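PDB 2A6P: acid phosphatase from Mycobacterium tuberculosis, which hydrolyses a broad range of phosphate monoesters, including phosphorylated sugars, and can serve in vivo as a fructose-1,6-bisphosphatase that maintains gluconeogenesis. Local coordinates for residues R9-H18 against M142-G153; V84-D92 against S123-A134. All coordinates share one frame; numbering follows the deposited sequence.

Contact 1: R9-H18 against M142-G153; sequences RNHRLLLLRH and MSSRDVLFVSHG. With SO4 (sulfate ion), chain C.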
# COMPACT_ATOMS: atom_id res chain seq x y z
N ARG A 9 3.85 -10.58 15.28
CA ARG A 9 4.58 -11.82 14.90
C ARG A 9 5.85 -11.41 14.20
O ARG A 9 6.06 -10.23 13.91
CB ARG A 9 3.75 -12.69 13.96
CG ARG A 9 3.73 -14.16 14.35
CD ARG A 9 5.13 -14.67 14.67
NE ARG A 9 5.07 -15.89 15.47
CZ ARG A 9 5.07 -15.94 16.80
NH1 ARG A 9 5.13 -14.82 17.51
NH2 ARG A 9 4.96 -17.11 17.43
N ASN A 10 6.67 -12.40 13.90
CA ASN A 10 7.94 -12.19 13.22
C ASN A 10 7.83 -12.61 11.75
O ASN A 10 8.84 -12.65 11.05
CB ASN A 10 9.01 -13.03 13.93
CG ASN A 10 8.99 -12.83 15.44
OD1 ASN A 10 9.30 -13.75 16.21
ND2 ASN A 10 8.62 -11.63 15.87
N HIS A 11 6.61 -12.92 11.30
CA HIS A 11 6.41 -13.33 9.90
C HIS A 11 5.47 -12.44 9.08
O HIS A 11 4.83 -11.54 9.63
CB HIS A 11 5.95 -14.78 9.83
CG HIS A 11 7.03 -15.76 10.19
ND1 HIS A 11 7.19 -16.25 11.47
CD2 HIS A 11 8.07 -16.23 9.47
CE1 HIS A 11 8.29 -16.98 11.52
NE2 HIS A 11 8.84 -16.99 10.32
N ARG A 12 5.41 -12.71 7.78
CA ARG A 12 4.60 -11.91 6.85
C ARG A 12 3.66 -12.70 5.94
O ARG A 12 3.89 -13.87 5.64
CB ARG A 12 5.51 -11.08 5.95
CG ARG A 12 6.42 -10.09 6.64
CD ARG A 12 7.53 -9.65 5.69
NE ARG A 12 8.35 -10.78 5.27
CZ ARG A 12 9.37 -10.72 4.42
NH1 ARG A 12 9.72 -9.55 3.87
NH2 ARG A 12 10.05 -11.82 4.11
N LEU A 13 2.62 -12.02 5.48
CA LEU A 13 1.65 -12.61 4.54
C LEU A 13 1.84 -11.87 3.21
O LEU A 13 1.61 -10.66 3.13
CB LEU A 13 0.21 -12.40 5.04
CG LEU A 13 -0.92 -12.63 4.02
CD1 LEU A 13 -0.88 -14.07 3.50
CD2 LEU A 13 -2.25 -12.33 4.67
N LEU A 14 2.30 -12.57 2.18
CA LEU A 14 2.48 -11.91 0.90
C LEU A 14 1.38 -12.37 -0.04
O LEU A 14 0.90 -13.50 0.07
CB LEU A 14 3.83 -12.26 0.26
CG LEU A 14 5.15 -12.49 1.01
CD1 LEU A 14 6.27 -11.86 0.18
CD2 LEU A 14 5.14 -11.90 2.40
N LEU A 15 0.96 -11.49 -0.94
CA LEU A 15 -0.07 -11.83 -1.91
C LEU A 15 0.45 -11.49 -3.29
O LEU A 15 1.04 -10.44 -3.49
CB LEU A 15 -1.36 -11.06 -1.65
CG LEU A 15 -2.00 -11.30 -0.28
CD1 LEU A 15 -1.39 -10.37 0.76
CD2 LEU A 15 -3.48 -11.05 -0.40
N LEU A 16 0.24 -12.40 -4.24
CA LEU A 16 0.69 -12.18 -5.61
C LEU A 16 -0.48 -12.35 -6.58
O LEU A 16 -1.13 -13.41 -6.59
CB LEU A 16 1.78 -13.20 -5.98
CG LEU A 16 2.16 -13.23 -7.47
CD1 LEU A 16 2.81 -11.89 -7.86
CD2 LEU A 16 3.11 -14.38 -7.78
N ARG A 17 -0.76 -11.31 -7.37
CA ARG A 17 -1.83 -11.41 -8.35
C ARG A 17 -1.24 -12.09 -9.59
O ARG A 17 -0.08 -11.87 -9.92
CB ARG A 17 -2.37 -10.02 -8.76
CG ARG A 17 -3.48 -10.11 -9.83
CD ARG A 17 -4.03 -8.74 -10.22
NE ARG A 17 -5.10 -8.85 -11.21
CZ ARG A 17 -5.60 -7.81 -11.89
NH1 ARG A 17 -5.11 -6.60 -11.69
NH2 ARG A 17 -6.55 -7.99 -12.79
N HIS A 18 -2.04 -12.90 -10.28
CA HIS A 18 -1.56 -13.57 -11.48
C HIS A 18 -1.26 -12.54 -12.59
O HIS A 18 -1.68 -11.38 -12.53
CB HIS A 18 -2.60 -14.57 -11.97
CG HIS A 18 -3.91 -13.95 -12.35
ND1 HIS A 18 -4.06 -13.19 -13.49
CD2 HIS A 18 -5.12 -13.97 -11.75
CE1 HIS A 18 -5.31 -12.77 -13.57
NE2 HIS A 18 -5.98 -13.24 -12.53
N MET A 142 1.82 -18.53 10.01
CA MET A 142 2.76 -17.45 10.29
C MET A 142 3.35 -17.60 11.68
O MET A 142 4.24 -16.85 12.08
CB MET A 142 2.04 -16.10 10.17
CG MET A 142 1.64 -15.72 8.75
SD MET A 142 0.63 -14.22 8.68
CE MET A 142 1.83 -12.97 9.32
N SER A 143 2.85 -18.58 12.42
CA SER A 143 3.35 -18.84 13.76
C SER A 143 4.77 -19.40 13.67
O SER A 143 5.54 -19.34 14.62
CB SER A 143 2.45 -19.84 14.47
OG SER A 143 2.86 -20.00 15.81
N SER A 144 5.11 -19.93 12.50
CA SER A 144 6.43 -20.52 12.30
C SER A 144 7.07 -20.22 10.95
O SER A 144 8.26 -20.45 10.76
CB SER A 144 6.33 -22.04 12.48
OG SER A 144 5.47 -22.61 11.50
N ARG A 145 6.29 -19.71 10.00
CA ARG A 145 6.82 -19.41 8.67
C ARG A 145 6.05 -18.29 7.95
O ARG A 145 4.99 -17.84 8.43
CB ARG A 145 6.77 -20.69 7.81
CG ARG A 145 5.34 -21.20 7.52
CD ARG A 145 5.28 -22.69 7.16
NE ARG A 145 6.02 -23.02 5.95
CZ ARG A 145 5.98 -24.20 5.33
NH1 ARG A 145 5.23 -25.18 5.82
NH2 ARG A 145 6.70 -24.41 4.23
N ASP A 146 6.58 -17.84 6.82
CA ASP A 146 5.94 -16.81 6.01
C ASP A 146 4.88 -17.47 5.13
O ASP A 146 5.01 -18.65 4.79
CB ASP A 146 6.96 -16.09 5.11
CG ASP A 146 7.84 -15.10 5.89
OD1 ASP A 146 7.35 -14.51 6.88
OD2 ASP A 146 9.01 -14.91 5.50
N VAL A 147 3.85 -16.71 4.76
CA VAL A 147 2.75 -17.22 3.92
C VAL A 147 2.61 -16.45 2.60
O VAL A 147 2.69 -15.23 2.57
CB VAL A 147 1.39 -17.14 4.68
CG1 VAL A 147 0.24 -17.54 3.76
CG2 VAL A 147 1.43 -18.05 5.91
N LEU A 148 2.40 -17.19 1.50
CA LEU A 148 2.24 -16.57 0.18
C LEU A 148 0.96 -17.03 -0.53
O LEU A 148 0.77 -18.22 -0.80
CB LEU A 148 3.45 -16.87 -0.71
CG LEU A 148 3.34 -16.45 -2.19
CD1 LEU A 148 3.09 -14.97 -2.30
CD2 LEU A 148 4.60 -16.82 -2.93
N PHE A 149 0.08 -16.07 -0.83
CA PHE A 149 -1.15 -16.37 -1.53
C PHE A 149 -0.98 -15.97 -2.98
O PHE A 149 -0.59 -14.83 -3.26
CB PHE A 149 -2.34 -15.54 -0.99
CG PHE A 149 -2.86 -15.97 0.36
CD1 PHE A 149 -2.47 -17.17 0.95
CD2 PHE A 149 -3.80 -15.17 1.02
CE1 PHE A 149 -3.02 -17.57 2.19
CE2 PHE A 149 -4.35 -15.56 2.24
CZ PHE A 149 -3.96 -16.77 2.83
N VAL A 150 -1.25 -16.89 -3.91
CA VAL A 150 -1.19 -16.55 -5.33
C VAL A 150 -2.68 -16.53 -5.67
O VAL A 150 -3.33 -17.57 -5.71
CB VAL A 150 -0.47 -17.63 -6.14
CG1 VAL A 150 -0.47 -17.25 -7.64
CG2 VAL A 150 0.94 -17.79 -5.60
N SER A 151 -3.22 -15.33 -5.89
CA SER A 151 -4.65 -15.18 -6.10
C SER A 151 -5.06 -14.14 -7.17
O SER A 151 -4.36 -13.97 -8.17
CB SER A 151 -5.28 -14.85 -4.73
OG SER A 151 -6.69 -14.67 -4.76
N HIS A 152 -6.19 -13.47 -6.95
CA HIS A 152 -6.70 -12.48 -7.90
C HIS A 152 -6.82 -11.04 -7.37
O HIS A 152 -6.66 -10.79 -6.18
CB HIS A 152 -8.06 -12.95 -8.45
CG HIS A 152 -8.02 -14.31 -9.06
ND1 HIS A 152 -8.00 -15.46 -8.29
CD2 HIS A 152 -7.97 -14.72 -10.35
CE1 HIS A 152 -7.94 -16.52 -9.09
NE2 HIS A 152 -7.92 -16.09 -10.34
N GLY A 153 -7.12 -10.12 -8.29
CA GLY A 153 -7.21 -8.71 -7.95
C GLY A 153 -8.12 -8.34 -6.80
O GLY A 153 -7.67 -7.86 -5.75
S SO4 C . -8.40 -10.99 -14.65
O1 SO4 C . -7.27 -10.02 -14.50
O2 SO4 C . -8.07 -11.87 -15.89
O3 SO4 C . -8.40 -11.86 -13.54
O4 SO4 C . -9.52 -10.18 -15.04
O HOH W 1 9.42 -12.52 7.15
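Leu13 to Arg17 pairs in parallel with Val147 to Ser151, joining two inner strands of the mixed sheet in the histidine phosphatase fold. Backbone bonds alternate along this tight, buried ladder; Leu14 N gives one to Val147 O at 2.7 Å. Apolar residues fill both faces: Leu13, Leu15, Val147 and Phe149 on one, Leu14, Leu16, Leu148 and Val150 on the other. Leu13, its CG anti to the backbone N (chi1 165°), sets CD1 squarely over the Phe149 ring, 3.9 Å from the centroid. Close packing continues before the strands: the His11 ring, its NE2 bonded to Asp58, lies over the Ser144-Arg145 backbone with Asp146 OD1 at its edge, and Met142 CE meets His11 O at 3.3 Å. Asp146 OD1 accepts from Arg12 N at 2.8 Å, while OD2 forms a long salt bridge with Arg12 NH2, which also bonds to Leu55 O. Looser is exposed Arg9, running past Ser143 O. Beyond the opposite end stand His18 and His152, probably the phosphohistidine nucleophile and transition-state stabiliser. A sulfate, probably from the crystallisation liquor, suggests a phosphate pocket; the His152 ring turns an edge to it from further off, and at the His18 ring edge NE2 reaches sulfate O3 through a weak 3.0 Å hydrogen bond.

Contact 2: V84-D92 against S123-A134; sequences VTGLLAEWD and SVAQVNDRADSA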
# COMPACT_ATOMS: atom_id res chain seq x y z
N VAL A 84 -3.72 -26.01 -3.01
CA VAL A 84 -4.52 -25.41 -4.07
C VAL A 84 -5.93 -25.42 -3.51
O VAL A 84 -6.44 -26.48 -3.13
CB VAL A 84 -4.48 -26.23 -5.37
CG1 VAL A 84 -5.41 -25.61 -6.42
CG2 VAL A 84 -3.06 -26.28 -5.91
N THR A 85 -6.57 -24.26 -3.42
CA THR A 85 -7.90 -24.17 -2.86
C THR A 85 -8.75 -23.03 -3.43
O THR A 85 -8.26 -21.93 -3.68
CB THR A 85 -7.81 -24.03 -1.31
OG1 THR A 85 -9.09 -23.67 -0.76
CG2 THR A 85 -6.78 -22.95 -0.94
N GLY A 86 -10.03 -23.32 -3.62
CA GLY A 86 -10.94 -22.32 -4.14
C GLY A 86 -11.10 -21.18 -3.15
O GLY A 86 -11.72 -20.17 -3.45
N LEU A 87 -10.54 -21.35 -1.96
CA LEU A 87 -10.62 -20.30 -0.95
C LEU A 87 -10.02 -18.99 -1.49
O LEU A 87 -10.44 -17.89 -1.11
CB LEU A 87 -9.85 -20.72 0.32
CG LEU A 87 -9.90 -19.68 1.45
CD1 LEU A 87 -11.35 -19.56 1.91
CD2 LEU A 87 -8.99 -20.10 2.60
N LEU A 88 -9.03 -19.13 -2.38
CA LEU A 88 -8.38 -17.96 -2.95
C LEU A 88 -8.93 -17.58 -4.32
O LEU A 88 -8.36 -16.73 -5.01
CB LEU A 88 -6.87 -18.21 -3.07
CG LEU A 88 -6.06 -18.58 -1.82
CD1 LEU A 88 -4.56 -18.51 -2.15
CD2 LEU A 88 -6.38 -17.64 -0.68
N ALA A 89 -10.04 -18.20 -4.72
CA ALA A 89 -10.64 -17.92 -6.02
C ALA A 89 -11.11 -16.47 -6.13
O ALA A 89 -11.40 -15.82 -5.12
CB ALA A 89 -11.81 -18.88 -6.27
N GLU A 90 -11.18 -15.95 -7.35
CA GLU A 90 -11.63 -14.57 -7.51
C GLU A 90 -13.08 -14.44 -7.11
O GLU A 90 -13.78 -15.44 -6.94
CB GLU A 90 -11.46 -14.11 -8.96
CG GLU A 90 -11.92 -12.67 -9.22
CD GLU A 90 -11.24 -11.66 -8.30
OE1 GLU A 90 -11.50 -11.68 -7.07
OE2 GLU A 90 -10.45 -10.85 -8.81
N TRP A 91 -13.53 -13.20 -6.94
CA TRP A 91 -14.91 -12.91 -6.59
C TRP A 91 -15.78 -13.54 -7.68
O TRP A 91 -15.50 -13.36 -8.85
CB TRP A 91 -15.12 -11.38 -6.61
CG TRP A 91 -16.33 -10.89 -5.88
CD1 TRP A 91 -17.62 -11.32 -6.03
CD2 TRP A 91 -16.37 -9.83 -4.90
NE1 TRP A 91 -18.45 -10.61 -5.21
CE2 TRP A 91 -17.72 -9.69 -4.50
CE3 TRP A 91 -15.40 -9.00 -4.32
CZ2 TRP A 91 -18.12 -8.74 -3.54
CZ3 TRP A 91 -15.80 -8.05 -3.37
CH2 TRP A 91 -17.15 -7.94 -2.99
N ASP A 92 -16.80 -14.30 -7.29
CA ASP A 92 -17.71 -14.92 -8.27
C ASP A 92 -18.58 -13.80 -8.84
O ASP A 92 -19.43 -13.26 -8.14
CB ASP A 92 -18.61 -15.95 -7.59
CG ASP A 92 -19.62 -16.56 -8.55
OD1 ASP A 92 -19.64 -16.17 -9.74
OD2 ASP A 92 -20.39 -17.43 -8.10
N SER A 123 -21.96 -12.27 -2.85
CA SER A 123 -22.37 -11.01 -2.25
C SER A 123 -21.17 -10.54 -1.42
O SER A 123 -20.24 -11.31 -1.17
CB SER A 123 -23.55 -11.21 -1.32
OG SER A 123 -23.14 -11.99 -0.21
N VAL A 124 -21.21 -9.28 -0.99
CA VAL A 124 -20.13 -8.73 -0.18
C VAL A 124 -19.93 -9.59 1.08
O VAL A 124 -18.80 -9.97 1.42
CB VAL A 124 -20.45 -7.25 0.22
CG1 VAL A 124 -19.37 -6.71 1.16
CG2 VAL A 124 -20.56 -6.39 -1.03
N ALA A 125 -21.04 -9.92 1.74
CA ALA A 125 -21.02 -10.73 2.95
C ALA A 125 -20.25 -12.03 2.74
O ALA A 125 -19.42 -12.42 3.57
CB ALA A 125 -22.45 -11.03 3.39
N GLN A 126 -20.52 -12.69 1.62
CA GLN A 126 -19.85 -13.95 1.33
C GLN A 126 -18.35 -13.80 1.12
O GLN A 126 -17.56 -14.63 1.58
CB GLN A 126 -20.50 -14.61 0.11
CG GLN A 126 -21.89 -15.19 0.39
CD GLN A 126 -22.51 -15.85 -0.82
OE1 GLN A 126 -22.85 -15.18 -1.80
NE2 GLN A 126 -22.65 -17.17 -0.78
N VAL A 127 -17.94 -12.74 0.44
CA VAL A 127 -16.52 -12.56 0.22
C VAL A 127 -15.85 -12.08 1.50
O VAL A 127 -14.70 -12.40 1.76
CB VAL A 127 -16.25 -11.58 -0.93
CG1 VAL A 127 -14.74 -11.42 -1.13
CG2 VAL A 127 -16.88 -12.11 -2.21
N ASN A 128 -16.60 -11.32 2.30
CA ASN A 128 -16.09 -10.83 3.59
C ASN A 128 -15.68 -12.03 4.45
O ASN A 128 -14.61 -12.03 5.06
CB ASN A 128 -17.18 -10.04 4.31
CG ASN A 128 -16.75 -9.57 5.69
OD1 ASN A 128 -16.57 -10.37 6.61
ND2 ASN A 128 -16.59 -8.27 5.84
N ASP A 129 -16.55 -13.04 4.48
CA ASP A 129 -16.30 -14.25 5.26
C ASP A 129 -15.20 -15.10 4.65
O ASP A 129 -14.40 -15.68 5.37
CB ASP A 129 -17.57 -15.10 5.35
CG ASP A 129 -18.75 -14.32 5.83
OD1 ASP A 129 -18.58 -13.51 6.77
OD2 ASP A 129 -19.85 -14.51 5.27
N ARG A 130 -15.17 -15.19 3.32
CA ARG A 130 -14.13 -15.97 2.67
C ARG A 130 -12.77 -15.31 2.94
O ARG A 130 -11.76 -16.00 3.21
CB ARG A 130 -14.39 -16.06 1.16
CG ARG A 130 -13.65 -17.21 0.53
CD ARG A 130 -14.38 -17.80 -0.67
NE ARG A 130 -13.88 -17.27 -1.94
CZ ARG A 130 -14.22 -16.08 -2.43
NH1 ARG A 130 -15.06 -15.32 -1.75
NH2 ARG A 130 -13.69 -15.66 -3.57
N ALA A 131 -12.76 -13.98 2.89
CA ALA A 131 -11.55 -13.21 3.15
C ALA A 131 -11.06 -13.44 4.57
O ALA A 131 -9.87 -13.66 4.80
CB ALA A 131 -11.82 -11.73 2.93
N ASP A 132 -11.97 -13.40 5.54
CA ASP A 132 -11.58 -13.62 6.93
C ASP A 132 -11.03 -15.03 7.15
O ASP A 132 -10.06 -15.21 7.88
CB ASP A 132 -12.76 -13.36 7.88
CG ASP A 132 -13.11 -11.88 8.00
OD1 ASP A 132 -12.17 -11.05 8.04
OD2 ASP A 132 -14.31 -11.54 8.06
N SER A 133 -11.64 -16.02 6.52
CA SER A 133 -11.15 -17.39 6.67
C SER A 133 -9.71 -17.46 6.14
O SER A 133 -8.86 -18.13 6.73
CB SER A 133 -12.04 -18.39 5.89
OG SER A 133 -13.37 -18.44 6.41
N ALA A 134 -9.46 -16.76 5.04
CA ALA A 134 -8.13 -16.73 4.42
C ALA A 134 -7.12 -16.11 5.38
O ALA A 134 -6.00 -16.61 5.51
CB ALA A 134 -8.17 -15.94 3.10
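Trp91 lays one face of its indole against Val127, whose CG2 methyl stands 3.5 Å from the centroid of the five-membered ring and only 15° off its normal, a clear CH-pi contact. The two side chains meet at about a right angle. A beta-branched valine suits this place: while CG2 meets the pyrrole part, CG1 turns toward the benzene part at CE3. The CZ2 corner of the benzene ring also reaches the first turn of helix 124-141, with CZ2 4.2 Å from Val124 CG2. That turn is closed by a capping box, in which Ser123 OG accepts from Gln126 N and Gln126 OE1 from Ser123 N.

Further along the helix, the side chains of Leu87 and Arg130 lie alongside each other, running opposite ways. Leu87 CD1 lies 3.6 Å from Arg130 CG, using the aliphatic part of the arginine as an apolar surface, and CD2 rests on Ala134, whose small side chain lets the leucine come close to the helix backbone. Bends at chi2 (149°) and chi3 (97°) carry the guanidinium back toward the loop, where NH2 donates to Ala89 O at 2.8 Å, approaching from above the carbonyl plane. Arg130 NH1 forms a salt bridge with Glu122, whose backbone O accepts from Trp91 NE1.

Between these anchors lies Glu90, probably the proton donor/acceptor. Its carboxylate is held by the start of helix 153-163, OE1 by Phe155 N and OE2 by His154 N. Apolar packing and arginine bonding instead grip the backbone on either side of Glu90, which probably helps to steady the loop that carries it.

How the contacts relate
Contact 1 is mostly buried, held by a regular ladder of backbone bonds with largely apolar side chains on the two faces of the sheet; contact 2 is only partly buried and joins an irregular loop to a helix, relying on side chains and a single direct hydrogen bond. Helix 124-141 of contact 2 leads along the chain into strand 147-151 of contact 1. The two also touch in space: Ser151 OG probably bonds to Leu88 O at 2.7 Å, and Phe149 packs against Ala134. Both converge on the catalytic pocket, contact 1 bringing His18 and His152 from strand ends, contact 2 bringing Glu90, whose OE2 lies 3.2 Å from His152 CB.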